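PDB 2QRD: SNF1-like protein kinase ssp2 from Schizosaccharomyces pombe, which probably phosphorylates serine and threonine residues of target proteins as the catalytic subunit of an AMP-activated (SNF1-type) kinase, this C-terminal region serving in subunit assembly. Local coordinates for residues F15-G21 against G88-D93; A23-L27 against M55-K59; A33-A37 against L130-S136; R61-P65 against L126-L130; T74-L80 against V94-K100. All coordinates share one frame; numbering follows the deposited sequence.

Interaction 1. Residues F15-G21 against G88-D93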
# COMPACT_ATOMS: atom_id res chain seq x y z
N PHE A 15 -11.88 -13.89 -10.02
CA PHE A 15 -10.89 -14.05 -11.06
C PHE A 15 -11.52 -13.60 -12.36
O PHE A 15 -12.73 -13.75 -12.56
CB PHE A 15 -10.41 -15.50 -11.15
CG PHE A 15 -9.32 -15.85 -10.16
CD1 PHE A 15 -9.57 -16.74 -9.11
CD2 PHE A 15 -8.06 -15.28 -10.26
CE1 PHE A 15 -8.57 -17.07 -8.19
CE2 PHE A 15 -7.04 -15.59 -9.35
CZ PHE A 15 -7.31 -16.48 -8.31
N GLY A 16 -10.69 -12.98 -13.21
CA GLY A 16 -11.04 -12.62 -14.57
C GLY A 16 -11.99 -11.45 -14.69
O GLY A 16 -12.12 -10.65 -13.77
N VAL A 17 -12.61 -11.37 -15.87
CA VAL A 17 -13.70 -10.46 -16.15
C VAL A 17 -14.99 -11.24 -16.57
O VAL A 17 -14.94 -12.25 -17.27
CB VAL A 17 -13.24 -9.20 -17.08
CG1 VAL A 17 -11.87 -9.39 -17.72
CG2 VAL A 17 -14.31 -8.67 -18.04
N ARG A 18 -16.13 -10.78 -16.06
CA ARG A 18 -17.42 -11.40 -16.33
C ARG A 18 -17.91 -11.03 -17.72
O ARG A 18 -17.72 -9.89 -18.18
CB ARG A 18 -18.49 -10.94 -15.33
CG ARG A 18 -18.20 -11.16 -13.86
CD ARG A 18 -19.52 -11.20 -13.14
NE ARG A 18 -19.47 -10.71 -11.76
CZ ARG A 18 -19.13 -11.45 -10.69
NH1 ARG A 18 -18.75 -12.72 -10.83
NH2 ARG A 18 -19.16 -10.90 -9.48
N CYS A 19 -18.51 -12.00 -18.39
CA CYS A 19 -19.14 -11.76 -19.68
C CYS A 19 -20.43 -12.54 -19.76
O CYS A 19 -20.67 -13.43 -18.95
CB CYS A 19 -18.23 -12.04 -20.90
SG CYS A 19 -16.64 -12.80 -20.64
N ARG A 20 -21.26 -12.17 -20.71
CA ARG A 20 -22.57 -12.77 -20.90
C ARG A 20 -22.87 -12.81 -22.37
O ARG A 20 -22.22 -12.13 -23.17
CB ARG A 20 -23.66 -11.98 -20.17
CG ARG A 20 -23.82 -12.35 -18.70
CD ARG A 20 -25.22 -12.07 -18.20
NE ARG A 20 -25.34 -10.78 -17.50
CZ ARG A 20 -26.42 -9.99 -17.55
NH1 ARG A 20 -26.44 -8.85 -16.87
NH2 ARG A 20 -27.47 -10.33 -18.30
N GLY A 21 -23.87 -13.61 -22.73
CA GLY A 21 -24.35 -13.67 -24.11
C GLY A 21 -23.79 -14.87 -24.82
O GLY A 21 -23.78 -15.98 -24.27
N GLY A 88 -25.10 -18.95 -20.37
CA GLY A 88 -25.15 -17.50 -20.58
C GLY A 88 -24.07 -16.67 -19.90
O GLY A 88 -23.93 -15.48 -20.20
N CYS A 89 -23.33 -17.27 -18.97
CA CYS A 89 -22.36 -16.52 -18.18
C CYS A 89 -20.97 -17.11 -18.27
O CYS A 89 -20.78 -18.33 -18.12
CB CYS A 89 -22.80 -16.43 -16.72
SG CYS A 89 -24.49 -15.90 -16.57
N PHE A 90 -20.00 -16.23 -18.50
CA PHE A 90 -18.63 -16.64 -18.82
C PHE A 90 -17.62 -15.85 -18.00
O PHE A 90 -17.90 -14.72 -17.55
CB PHE A 90 -18.35 -16.46 -20.33
CG PHE A 90 -19.29 -17.23 -21.20
CD1 PHE A 90 -20.46 -16.65 -21.69
CD2 PHE A 90 -19.01 -18.56 -21.54
CE1 PHE A 90 -21.35 -17.37 -22.50
CE2 PHE A 90 -19.88 -19.28 -22.35
CZ PHE A 90 -21.06 -18.69 -22.82
N MET A 91 -16.46 -16.46 -17.76
CA MET A 91 -15.31 -15.72 -17.25
C MET A 91 -14.26 -15.64 -18.35
O MET A 91 -13.96 -16.64 -19.05
CB MET A 91 -14.72 -16.37 -15.99
CG MET A 91 -13.43 -15.71 -15.48
SD MET A 91 -12.36 -16.72 -14.45
CE MET A 91 -13.39 -17.05 -13.01
N LEU A 92 -13.71 -14.45 -18.53
CA LEU A 92 -12.48 -14.34 -19.28
C LEU A 92 -11.32 -14.37 -18.29
O LEU A 92 -11.08 -13.42 -17.55
CB LEU A 92 -12.48 -13.07 -20.13
CG LEU A 92 -11.29 -12.81 -21.07
CD1 LEU A 92 -11.22 -13.90 -22.18
CD2 LEU A 92 -11.44 -11.39 -21.64
N ASP A 93 -10.63 -15.51 -18.23
CA ASP A 93 -9.46 -15.66 -17.40
C ASP A 93 -8.23 -15.08 -18.16
O ASP A 93 -8.10 -15.23 -19.37
CB ASP A 93 -9.30 -17.14 -16.98
CG ASP A 93 -8.02 -17.41 -16.15
OD1 ASP A 93 -7.93 -16.94 -14.97
OD2 ASP A 93 -7.12 -18.10 -16.69
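M91 and F15 meet because M91 carries CG opposite its own backbone N (chi1 175°) and then bends at its last torsion, which lays CE 3.8 Å from F15 CB and SD close to the F15 carbonyl O. F90 has the other kind of first torsion, CG beside the backbone N (chi1 -58°), and its ring edge ends 3.3 Å from G21 O, measured from CE1, with that oxygen in the ring plane. Between them runs an antiparallel ladder: V17 with L92 and C19 with F90 are hydrogen-bonded pairs, the straightest bond being L92 N to V17 O at 2.8 Å. A side chain at G16 would run into L92 O and M91 CG, and its positive phi also favours glycine. C19, V17, F90 and L92 share one face, where small C19 leaves its SG 4.1 Å from F90 CB. That face lies under helix 23-37, with C19 and F90 on I26 and L92 on V30, while strand 74-84 flanks 89-93 on its other edge.

Interaction 2. Residues A23-L27 against M55-K59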
# COMPACT_ATOMS: atom_id res chain seq x y z
N ALA A 23 -20.77 -16.99 -26.70
CA ALA A 23 -19.32 -17.20 -26.56
C ALA A 23 -18.52 -16.81 -27.81
O ALA A 23 -17.45 -16.20 -27.67
CB ALA A 23 -19.01 -18.63 -26.11
N PRO A 24 -19.02 -17.13 -29.03
CA PRO A 24 -18.39 -16.57 -30.22
C PRO A 24 -18.53 -15.03 -30.35
O PRO A 24 -17.62 -14.39 -30.89
CB PRO A 24 -19.11 -17.28 -31.37
CG PRO A 24 -19.72 -18.48 -30.75
CD PRO A 24 -20.13 -18.01 -29.41
N GLU A 25 -19.61 -14.44 -29.84
CA GLU A 25 -19.71 -12.98 -29.81
C GLU A 25 -18.73 -12.33 -28.82
O GLU A 25 -18.18 -11.26 -29.08
CB GLU A 25 -21.16 -12.50 -29.56
CG GLU A 25 -22.08 -12.67 -30.78
CD GLU A 25 -23.56 -12.44 -30.44
OE1 GLU A 25 -23.85 -11.80 -29.39
OE2 GLU A 25 -24.44 -12.91 -31.23
N ILE A 26 -18.54 -13.01 -27.68
CA ILE A 26 -17.58 -12.61 -26.67
C ILE A 26 -16.16 -12.77 -27.22
O ILE A 26 -15.32 -11.89 -27.05
CB ILE A 26 -17.75 -13.44 -25.36
CG1 ILE A 26 -19.09 -13.13 -24.68
CG2 ILE A 26 -16.61 -13.15 -24.38
CD1 ILE A 26 -19.49 -14.18 -23.65
N LEU A 27 -15.88 -13.91 -27.86
CA LEU A 27 -14.57 -14.14 -28.45
C LEU A 27 -14.21 -13.02 -29.45
O LEU A 27 -13.14 -12.42 -29.33
CB LEU A 27 -14.47 -15.55 -29.06
CG LEU A 27 -13.09 -16.01 -29.55
CD1 LEU A 27 -12.03 -15.96 -28.43
CD2 LEU A 27 -13.16 -17.41 -30.21
N MET A 55 -10.11 -22.69 -29.69
CA MET A 55 -10.33 -21.33 -30.17
C MET A 55 -10.56 -20.32 -29.03
O MET A 55 -10.34 -19.13 -29.22
CB MET A 55 -11.45 -21.29 -31.24
CG MET A 55 -12.90 -21.29 -30.75
SD MET A 55 -14.04 -21.22 -32.13
CE MET A 55 -15.45 -20.33 -31.47
N TYR A 56 -10.98 -20.81 -27.86
CA TYR A 56 -11.20 -19.95 -26.68
C TYR A 56 -9.96 -19.72 -25.80
O TYR A 56 -10.02 -19.03 -24.81
CB TYR A 56 -12.38 -20.46 -25.84
CG TYR A 56 -13.69 -20.42 -26.59
CD1 TYR A 56 -14.27 -21.59 -27.05
CD2 TYR A 56 -14.32 -19.21 -26.87
CE1 TYR A 56 -15.46 -21.55 -27.76
CE2 TYR A 56 -15.53 -19.17 -27.59
CZ TYR A 56 -16.10 -20.34 -28.02
OH TYR A 56 -17.29 -20.33 -28.72
N THR A 57 -8.84 -20.32 -26.20
CA THR A 57 -7.51 -20.05 -25.64
C THR A 57 -6.76 -19.15 -26.64
O THR A 57 -6.47 -19.57 -27.79
CB THR A 57 -6.73 -21.38 -25.45
OG1 THR A 57 -7.53 -22.29 -24.68
CG2 THR A 57 -5.40 -21.17 -24.74
N ILE A 58 -6.49 -17.92 -26.21
CA ILE A 58 -5.78 -16.93 -27.02
C ILE A 58 -4.44 -16.62 -26.33
O ILE A 58 -4.42 -16.29 -25.13
CB ILE A 58 -6.59 -15.59 -27.17
CG1 ILE A 58 -7.97 -15.84 -27.79
CG2 ILE A 58 -5.78 -14.51 -27.93
CD1 ILE A 58 -9.03 -14.72 -27.52
N LYS A 59 -3.33 -16.72 -27.08
CA LYS A 59 -2.05 -16.21 -26.58
C LYS A 59 -1.77 -14.84 -27.19
O LYS A 59 -1.86 -14.65 -28.40
CB LYS A 59 -0.90 -17.20 -26.80
CG LYS A 59 -1.08 -18.50 -26.00
CD LYS A 59 0.22 -19.13 -25.63
CE LYS A 59 -0.00 -20.59 -25.19
NZ LYS A 59 1.06 -21.10 -24.23
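L27 comes down from the first turn of helix 23-37 onto the 3-10 turn at M55-Y56 and the strand that follows; no backbone hydrogen bond joins the two, and the nearest CA atoms, those of L27 and Y56, stand 6.9 Å apart. The leucine does most of the touching. With CG opposite its backbone N (chi1 -172°), it sends its two methyls to different partners: CD1 meets I58 CD1 at 3.4 Å, the two side chains sliding past each other in opposite senses, and CD2 lies 3.4 Å from M55 O and 3.9 Å from M55 CE. Branched and flexible apolar chains suit this spot, where a helix must fit an uneven surface. In the fold this is a helix laid on an antiparallel sheet, within the adenylate-sensor region of the KA1-like clan, and I58 also reaches V30 and L34 farther along the same helix. Y56 lies against the first residues of the helix, A23 and P24. Its ring edge faces A23 O in plane, 3.5 Å from CE2, and A23 CB is small enough to sit 3.6 Å from the phenol OH. That hydroxyl bonds to P26 O of the SPCC1919.03c chain. An alanine in place of Y56 would probably leave that carbonyl without its partner and open a gap beside A23 and L27. The CG of M55 rests on one face of the tyrosine ring, offset toward its rim.

Interaction 3. Residues A33-A37 against L130-S136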
# COMPACT_ATOMS: atom_id res chain seq x y z
N ALA A 33 -11.01 -5.87 -28.88
CA ALA A 33 -10.33 -5.19 -27.77
C ALA A 33 -8.78 -5.35 -27.77
O ALA A 33 -8.06 -4.38 -27.54
CB ALA A 33 -10.89 -5.70 -26.47
N LEU A 34 -8.29 -6.58 -28.01
CA LEU A 34 -6.85 -6.84 -28.17
C LEU A 34 -6.25 -6.01 -29.30
O LEU A 34 -5.18 -5.43 -29.16
CB LEU A 34 -6.59 -8.33 -28.41
CG LEU A 34 -6.82 -9.32 -27.25
CD1 LEU A 34 -6.70 -10.76 -27.76
CD2 LEU A 34 -5.84 -9.10 -26.11
N GLN A 35 -6.98 -5.90 -30.41
CA GLN A 35 -6.50 -5.19 -31.57
C GLN A 35 -6.50 -3.67 -31.34
O GLN A 35 -5.61 -2.97 -31.85
CB GLN A 35 -7.32 -5.55 -32.81
CG GLN A 35 -6.92 -4.77 -34.03
CD GLN A 35 -7.95 -4.78 -35.10
OE1 GLN A 35 -7.80 -5.47 -36.11
NE2 GLN A 35 -9.01 -3.99 -34.92
N ARG A 36 -7.49 -3.16 -30.60
CA ARG A 36 -7.50 -1.73 -30.26
C ARG A 36 -6.38 -1.38 -29.28
O ARG A 36 -5.79 -0.31 -29.37
CB ARG A 36 -8.83 -1.28 -29.68
CG ARG A 36 -9.90 -1.03 -30.71
CD ARG A 36 -10.87 0.01 -30.19
NE ARG A 36 -11.55 -0.43 -28.98
CZ ARG A 36 -12.12 0.38 -28.09
NH1 ARG A 36 -12.08 1.71 -28.24
NH2 ARG A 36 -12.73 -0.13 -27.03
N ALA A 37 -6.08 -2.29 -28.36
CA ALA A 37 -4.99 -2.08 -27.40
C ALA A 37 -3.61 -2.21 -28.05
O ALA A 37 -2.60 -1.83 -27.45
CB ALA A 37 -5.13 -3.01 -26.20
N LEU A 130 -6.56 -3.64 -21.51
CA LEU A 130 -7.53 -4.59 -22.05
C LEU A 130 -8.94 -4.28 -21.54
O LEU A 130 -9.88 -4.16 -22.33
CB LEU A 130 -7.14 -6.02 -21.69
CG LEU A 130 -7.54 -7.10 -22.70
CD1 LEU A 130 -7.79 -8.43 -22.00
CD2 LEU A 130 -8.76 -6.67 -23.50
N VAL A 131 -9.07 -4.15 -20.23
CA VAL A 131 -10.35 -3.91 -19.60
C VAL A 131 -11.01 -2.64 -20.13
O VAL A 131 -12.20 -2.65 -20.43
CB VAL A 131 -10.26 -3.92 -18.04
CG1 VAL A 131 -11.49 -3.36 -17.42
CG2 VAL A 131 -10.03 -5.36 -17.54
N CYS A 132 -10.23 -1.58 -20.32
CA CYS A 132 -10.78 -0.34 -20.88
C CYS A 132 -11.28 -0.48 -22.32
O CYS A 132 -12.24 0.18 -22.71
CB CYS A 132 -9.79 0.81 -20.76
SG CYS A 132 -9.61 1.28 -19.02
N LYS A 133 -10.61 -1.32 -23.09
CA LYS A 133 -11.01 -1.59 -24.46
C LYS A 133 -12.27 -2.45 -24.45
O LYS A 133 -13.20 -2.16 -25.17
CB LYS A 133 -9.88 -2.30 -25.23
CG LYS A 133 -8.62 -1.48 -25.42
CD LYS A 133 -8.96 -0.07 -25.89
CE LYS A 133 -7.71 0.74 -26.13
NZ LYS A 133 -8.10 2.09 -26.48
N LEU A 134 -12.31 -3.49 -23.63
CA LEU A 134 -13.54 -4.28 -23.49
C LEU A 134 -14.74 -3.43 -23.06
O LEU A 134 -15.86 -3.64 -23.52
CB LEU A 134 -13.35 -5.45 -22.54
CG LEU A 134 -12.31 -6.54 -22.89
CD1 LEU A 134 -11.94 -7.41 -21.63
CD2 LEU A 134 -12.74 -7.42 -24.10
N PHE A 135 -14.50 -2.43 -22.22
CA PHE A 135 -15.60 -1.63 -21.67
C PHE A 135 -16.04 -0.45 -22.54
O PHE A 135 -17.14 0.10 -22.36
CB PHE A 135 -15.24 -1.16 -20.26
CG PHE A 135 -15.24 -2.25 -19.24
CD1 PHE A 135 -15.14 -1.94 -17.88
CD2 PHE A 135 -15.36 -3.59 -19.61
CE1 PHE A 135 -15.14 -2.94 -16.91
CE2 PHE A 135 -15.35 -4.62 -18.65
CZ PHE A 135 -15.25 -4.28 -17.29
N SER A 136 -15.20 -0.06 -23.49
CA SER A 136 -15.53 1.08 -24.35
C SER A 136 -15.93 0.65 -25.75
O SER A 136 -16.34 1.48 -26.54
CB SER A 136 -14.34 2.04 -24.45
OG SER A 136 -13.22 1.37 -25.01
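A33 and K133 mark the crossing of two helices, 23-37 and 123-136, which pack on one side of the sheet in this KA1-like domain; the axes of the short helix segments approach to 8.6 Å and run at 121° to each other. The apolar contacts are centred on A33, whose single methyl lets the backbones come close: CB lies 3.5 Å from L134 CD2 and 3.8 Å from L130 CD2. K133 adds its aliphatic chain, CB and CG passing A33 O and CG reaching A37 CB at 3.9 Å. Because that chain bends at chi2 (-46°), CD arrives 3.8 Å above the centre of the R36 guanidinium, a methylene spread over a flat cation. The two charged ends come fairly near each other, R36 NH1 4.4 Å from K133 NZ, an approach of like charges probably eased by solvent, since R36 is exposed. An alanine at K133 would probably bare that face of the guanidinium, leaving R36 freer to turn, and open a gap beside A37. The polar contacts gather at the helix end. R36 NH2 gives a weak bond to K133 O and a firmer one to S136 OG, 2.6 Å and 156° at the hydrogen. S136 OG in turn donates to C132 O at 2.8 Å.

Interaction 4. Residues R61-P65 against L126-L130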
# COMPACT_ATOMS: atom_id res chain seq x y z
N ARG A 61 0.68 -11.20 -27.40
CA ARG A 61 1.93 -10.51 -27.14
C ARG A 61 1.69 -9.00 -27.19
O ARG A 61 1.02 -8.49 -28.09
CB ARG A 61 2.99 -10.93 -28.15
CG ARG A 61 4.38 -10.58 -27.73
CD ARG A 61 5.37 -10.99 -28.78
NE ARG A 61 5.00 -10.42 -30.07
CZ ARG A 61 5.46 -10.85 -31.23
NH1 ARG A 61 6.31 -11.87 -31.24
NH2 ARG A 61 5.06 -10.28 -32.37
N TRP A 62 2.25 -8.30 -26.21
CA TRP A 62 2.06 -6.86 -26.02
C TRP A 62 3.42 -6.19 -25.93
O TRP A 62 4.30 -6.63 -25.13
CB TRP A 62 1.33 -6.58 -24.70
CG TRP A 62 -0.05 -7.20 -24.51
CD1 TRP A 62 -0.38 -8.54 -24.41
CD2 TRP A 62 -1.27 -6.48 -24.32
NE1 TRP A 62 -1.74 -8.68 -24.21
CE2 TRP A 62 -2.30 -7.44 -24.14
CE3 TRP A 62 -1.59 -5.11 -24.30
CZ2 TRP A 62 -3.64 -7.07 -23.94
CZ3 TRP A 62 -2.92 -4.74 -24.09
CH2 TRP A 62 -3.93 -5.72 -23.93
N GLU A 63 3.62 -5.14 -26.72
CA GLU A 63 4.81 -4.31 -26.57
C GLU A 63 4.66 -3.54 -25.25
O GLU A 63 3.57 -3.12 -24.91
CB GLU A 63 5.06 -3.40 -27.81
CG GLU A 63 5.44 -4.18 -29.10
CD GLU A 63 6.54 -3.52 -30.02
OE1 GLU A 63 6.23 -2.60 -30.83
OE2 GLU A 63 7.72 -4.00 -29.99
N ILE A 64 5.72 -3.43 -24.47
CA ILE A 64 5.59 -2.71 -23.20
C ILE A 64 5.85 -1.24 -23.45
O ILE A 64 6.93 -0.88 -23.89
CB ILE A 64 6.47 -3.32 -22.03
CG1 ILE A 64 6.12 -4.79 -21.78
CG2 ILE A 64 6.27 -2.54 -20.74
CD1 ILE A 64 7.18 -5.58 -21.06
N PRO A 65 4.85 -0.38 -23.21
CA PRO A 65 4.99 1.04 -23.55
C PRO A 65 6.26 1.71 -23.04
O PRO A 65 6.93 2.39 -23.81
CB PRO A 65 3.74 1.68 -22.94
CG PRO A 65 2.72 0.58 -22.99
CD PRO A 65 3.52 -0.66 -22.63
N LEU A 126 -1.15 -3.62 -18.24
CA LEU A 126 -1.70 -4.14 -19.50
C LEU A 126 -3.15 -4.68 -19.41
O LEU A 126 -3.95 -4.47 -20.34
CB LEU A 126 -0.75 -5.18 -20.06
CG LEU A 126 0.38 -4.65 -20.99
CD1 LEU A 126 0.73 -3.21 -20.89
CD2 LEU A 126 1.62 -5.53 -20.90
N CYS A 127 -3.48 -5.36 -18.31
CA CYS A 127 -4.82 -5.83 -18.05
C CYS A 127 -5.83 -4.69 -17.93
O CYS A 127 -6.99 -4.84 -18.31
CB CYS A 127 -4.85 -6.63 -16.76
SG CYS A 127 -4.08 -8.26 -16.81
N ALA A 128 -5.40 -3.56 -17.36
CA ALA A 128 -6.23 -2.37 -17.25
C ALA A 128 -6.53 -1.79 -18.63
O ALA A 128 -7.65 -1.35 -18.89
CB ALA A 128 -5.57 -1.32 -16.33
N MET A 129 -5.53 -1.77 -19.51
CA MET A 129 -5.67 -1.43 -20.92
C MET A 129 -6.72 -2.33 -21.63
O MET A 129 -7.65 -1.82 -22.27
CB MET A 129 -4.28 -1.53 -21.60
CG MET A 129 -4.04 -0.59 -22.79
SD MET A 129 -2.29 -0.43 -23.40
CE MET A 129 -1.39 -0.28 -21.82
N LEU A 130 -6.56 -3.64 -21.51
CA LEU A 130 -7.53 -4.59 -22.05
C LEU A 130 -8.94 -4.28 -21.54
O LEU A 130 -9.88 -4.16 -22.33
CB LEU A 130 -7.14 -6.02 -21.69
CG LEU A 130 -7.54 -7.10 -22.70
CD1 LEU A 130 -7.79 -8.43 -22.00
CD2 LEU A 130 -8.76 -6.67 -23.50
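W62 lies flat against L126 where the strand 57-63 of the antiparallel sheet passes beneath helix 123-136, in a helix-on-sheet layer of the KA1-like domain; strand and helix segments run at 105° to each other. The indole starts at CB, 4.0 Å from L126 CD2. With CG beside the backbone N (chi1 -59°), the ring system is carried toward the helix, and L126 CB stands over one of its faces. Farther out, CD2 and CE3 meet L126 CG, the latter at 3.9 Å, and CZ3 passes M129 CB more loosely. A wide, flat residue suits this place because it can span a full helical turn, from L126 to L130. NE1, the polar atom, is taken by S60 OG, and the six-membered ring also touches L34 and A37 of helix 23-37, on the side away from L126. P65 extends the contact past the strand, its CD 4.2 Å from L126 CD1. At the tip, W62 CH2 lies 3.8 Å from L126 O and 3.9 Å from L130 CB.

Interaction 5. Residues T74-L80 against V94-K100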
# COMPACT_ATOMS: atom_id res chain seq x y z
N THR A 74 10.95 -5.30 -25.90
CA THR A 74 10.59 -6.12 -24.77
C THR A 74 9.08 -6.23 -24.72
O THR A 74 8.36 -5.30 -25.08
CB THR A 74 11.21 -5.62 -23.47
OG1 THR A 74 10.45 -6.08 -22.35
CG2 THR A 74 11.23 -4.16 -23.48
N TYR A 75 8.64 -7.41 -24.30
CA TYR A 75 7.32 -7.90 -24.61
C TYR A 75 6.74 -8.56 -23.39
O TYR A 75 7.47 -9.11 -22.57
CB TYR A 75 7.41 -8.94 -25.73
CG TYR A 75 7.75 -8.42 -27.12
CD1 TYR A 75 9.02 -8.60 -27.65
CD2 TYR A 75 6.79 -7.78 -27.91
CE1 TYR A 75 9.35 -8.14 -28.93
CE2 TYR A 75 7.10 -7.33 -29.19
CZ TYR A 75 8.38 -7.51 -29.69
OH TYR A 75 8.71 -7.08 -30.96
N ALA A 76 5.42 -8.53 -23.30
CA ALA A 76 4.67 -9.14 -22.23
C ALA A 76 3.75 -10.17 -22.87
O ALA A 76 3.09 -9.89 -23.85
CB ALA A 76 3.87 -8.09 -21.53
N TYR A 77 3.73 -11.38 -22.32
CA TYR A 77 2.90 -12.47 -22.82
C TYR A 77 1.70 -12.78 -21.90
O TYR A 77 1.85 -13.09 -20.71
CB TYR A 77 3.76 -13.69 -23.06
CG TYR A 77 4.91 -13.40 -24.01
CD1 TYR A 77 4.79 -13.68 -25.35
CD2 TYR A 77 6.13 -12.83 -23.54
CE1 TYR A 77 5.83 -13.42 -26.24
CE2 TYR A 77 7.19 -12.56 -24.43
CZ TYR A 77 7.02 -12.86 -25.78
OH TYR A 77 8.01 -12.65 -26.72
N ILE A 78 0.51 -12.66 -22.46
CA ILE A 78 -0.73 -12.77 -21.71
C ILE A 78 -1.60 -13.83 -22.43
O ILE A 78 -1.87 -13.74 -23.63
CB ILE A 78 -1.44 -11.37 -21.59
CG1 ILE A 78 -0.56 -10.36 -20.83
CG2 ILE A 78 -2.84 -11.47 -20.94
CD1 ILE A 78 -1.04 -8.90 -20.84
N GLU A 79 -2.02 -14.85 -21.71
CA GLU A 79 -2.93 -15.85 -22.26
C GLU A 79 -4.35 -15.66 -21.73
O GLU A 79 -4.56 -15.50 -20.53
CB GLU A 79 -2.42 -17.24 -21.94
CG GLU A 79 -3.30 -18.35 -22.44
CD GLU A 79 -2.87 -19.71 -21.91
OE1 GLU A 79 -1.64 -19.89 -21.65
OE2 GLU A 79 -3.75 -20.60 -21.76
N LEU A 80 -5.32 -15.65 -22.64
CA LEU A 80 -6.72 -15.46 -22.28
C LEU A 80 -7.43 -16.78 -22.40
O LEU A 80 -7.14 -17.54 -23.29
CB LEU A 80 -7.41 -14.45 -23.18
CG LEU A 80 -6.86 -13.04 -23.43
CD1 LEU A 80 -6.81 -12.22 -22.17
CD2 LEU A 80 -5.54 -13.01 -24.15
N VAL A 94 -7.37 -14.35 -17.43
CA VAL A 94 -6.27 -13.58 -18.02
C VAL A 94 -5.06 -13.79 -17.12
O VAL A 94 -5.10 -13.46 -15.92
CB VAL A 94 -6.58 -12.04 -18.10
CG1 VAL A 94 -5.38 -11.28 -18.67
CG2 VAL A 94 -7.85 -11.74 -18.92
N LYS A 95 -4.00 -14.36 -17.69
CA LYS A 95 -2.83 -14.72 -16.93
C LYS A 95 -1.50 -14.30 -17.54
O LYS A 95 -1.32 -14.28 -18.76
CB LYS A 95 -2.81 -16.23 -16.66
CG LYS A 95 -2.40 -17.07 -17.84
CD LYS A 95 -1.87 -18.42 -17.42
CE LYS A 95 -2.29 -19.45 -18.47
NZ LYS A 95 -1.28 -20.51 -18.73
N SER A 96 -0.55 -13.99 -16.66
CA SER A 96 0.76 -13.59 -17.13
C SER A 96 1.60 -14.81 -17.48
O SER A 96 1.72 -15.74 -16.67
CB SER A 96 1.45 -12.70 -16.10
OG SER A 96 2.70 -12.27 -16.61
N ASN A 97 2.17 -14.80 -18.69
CA ASN A 97 3.22 -15.75 -19.06
C ASN A 97 4.62 -15.12 -19.07
O ASN A 97 5.57 -15.70 -19.58
CB ASN A 97 2.89 -16.43 -20.40
CG ASN A 97 1.84 -17.55 -20.26
OD1 ASN A 97 0.96 -17.72 -21.09
ND2 ASN A 97 1.96 -18.31 -19.19
N GLY A 98 4.75 -13.93 -18.50
CA GLY A 98 6.08 -13.32 -18.40
C GLY A 98 6.45 -12.18 -19.35
O GLY A 98 5.64 -11.75 -20.19
N TYR A 99 7.69 -11.71 -19.20
CA TYR A 99 8.26 -10.62 -19.98
C TYR A 99 9.57 -11.07 -20.55
O TYR A 99 10.35 -11.77 -19.89
CB TYR A 99 8.49 -9.38 -19.12
CG TYR A 99 7.39 -9.12 -18.11
CD1 TYR A 99 6.13 -8.67 -18.51
CD2 TYR A 99 7.62 -9.32 -16.74
CE1 TYR A 99 5.12 -8.46 -17.56
CE2 TYR A 99 6.65 -9.11 -15.81
CZ TYR A 99 5.40 -8.68 -16.21
OH TYR A 99 4.46 -8.48 -15.26
N LYS A 100 9.84 -10.64 -21.79
CA LYS A 100 11.03 -11.06 -22.51
C LYS A 100 11.51 -9.92 -23.40
O LYS A 100 10.74 -9.39 -24.18
CB LYS A 100 10.73 -12.31 -23.34
CG LYS A 100 11.90 -13.22 -23.58
CD LYS A 100 11.68 -14.21 -24.77
CE LYS A 100 11.74 -13.54 -26.19
NZ LYS A 100 12.66 -14.28 -27.13
O HOH W 1 2.59 -10.59 -18.71
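V94 packs tightly between I78 and L80 on the buried face of this hairpin: its CG1 is 3.4 Å from I78 CG2 and its CG2 is 3.4 Å from L80 CD1. Beta-branched and leucine side chains fill this layer, which faces helix 123-136 through C127 and L126, and A76 is small enough to meet the edge of the Y99 ring. The other face is looser and more polar. There Y77 brings its ring edge to K100 CB at 3.7 Å, and E79, fully extended with CG opposite its backbone N (chi1 179°), runs beside K95. Midway the register slips by one residue, a beta bulge at N97 and G98, and G98 has backbone angles that call for glycine. Y77 thus bonds to G98 O through N and takes N97 N at O, 2.7 Å, while S96 OG accepts from G98 N in an ST turn and shares a water with Y77 O. K95 NZ meets E79 OE1 at 3.0 Å from above the carboxylate plane, a salt bridge probably owing more to charge than to direction and likely weakened by solvent.

Interactions 1 and 5 both use strand 89-101, pairing its first half with 17-20 on one edge and, on the other edge, its second half with 74-84, which also flanks the first half; both therefore rest on backbone ladders, with side chains divided between two faces. Interactions 2, 3 and 4 have no ladder and depend on side chains. Of these, 2 and 4 are buried, largely apolar contacts of one strand, 57-63, with different helices, while 3 joins those helices to each other and turns polar toward the exposed helix end. Interactions 3 and 4 share L130 and meet around W62. I58 O to L80 N, a probable hydrogen bond, carries the sheet from 2 to 5.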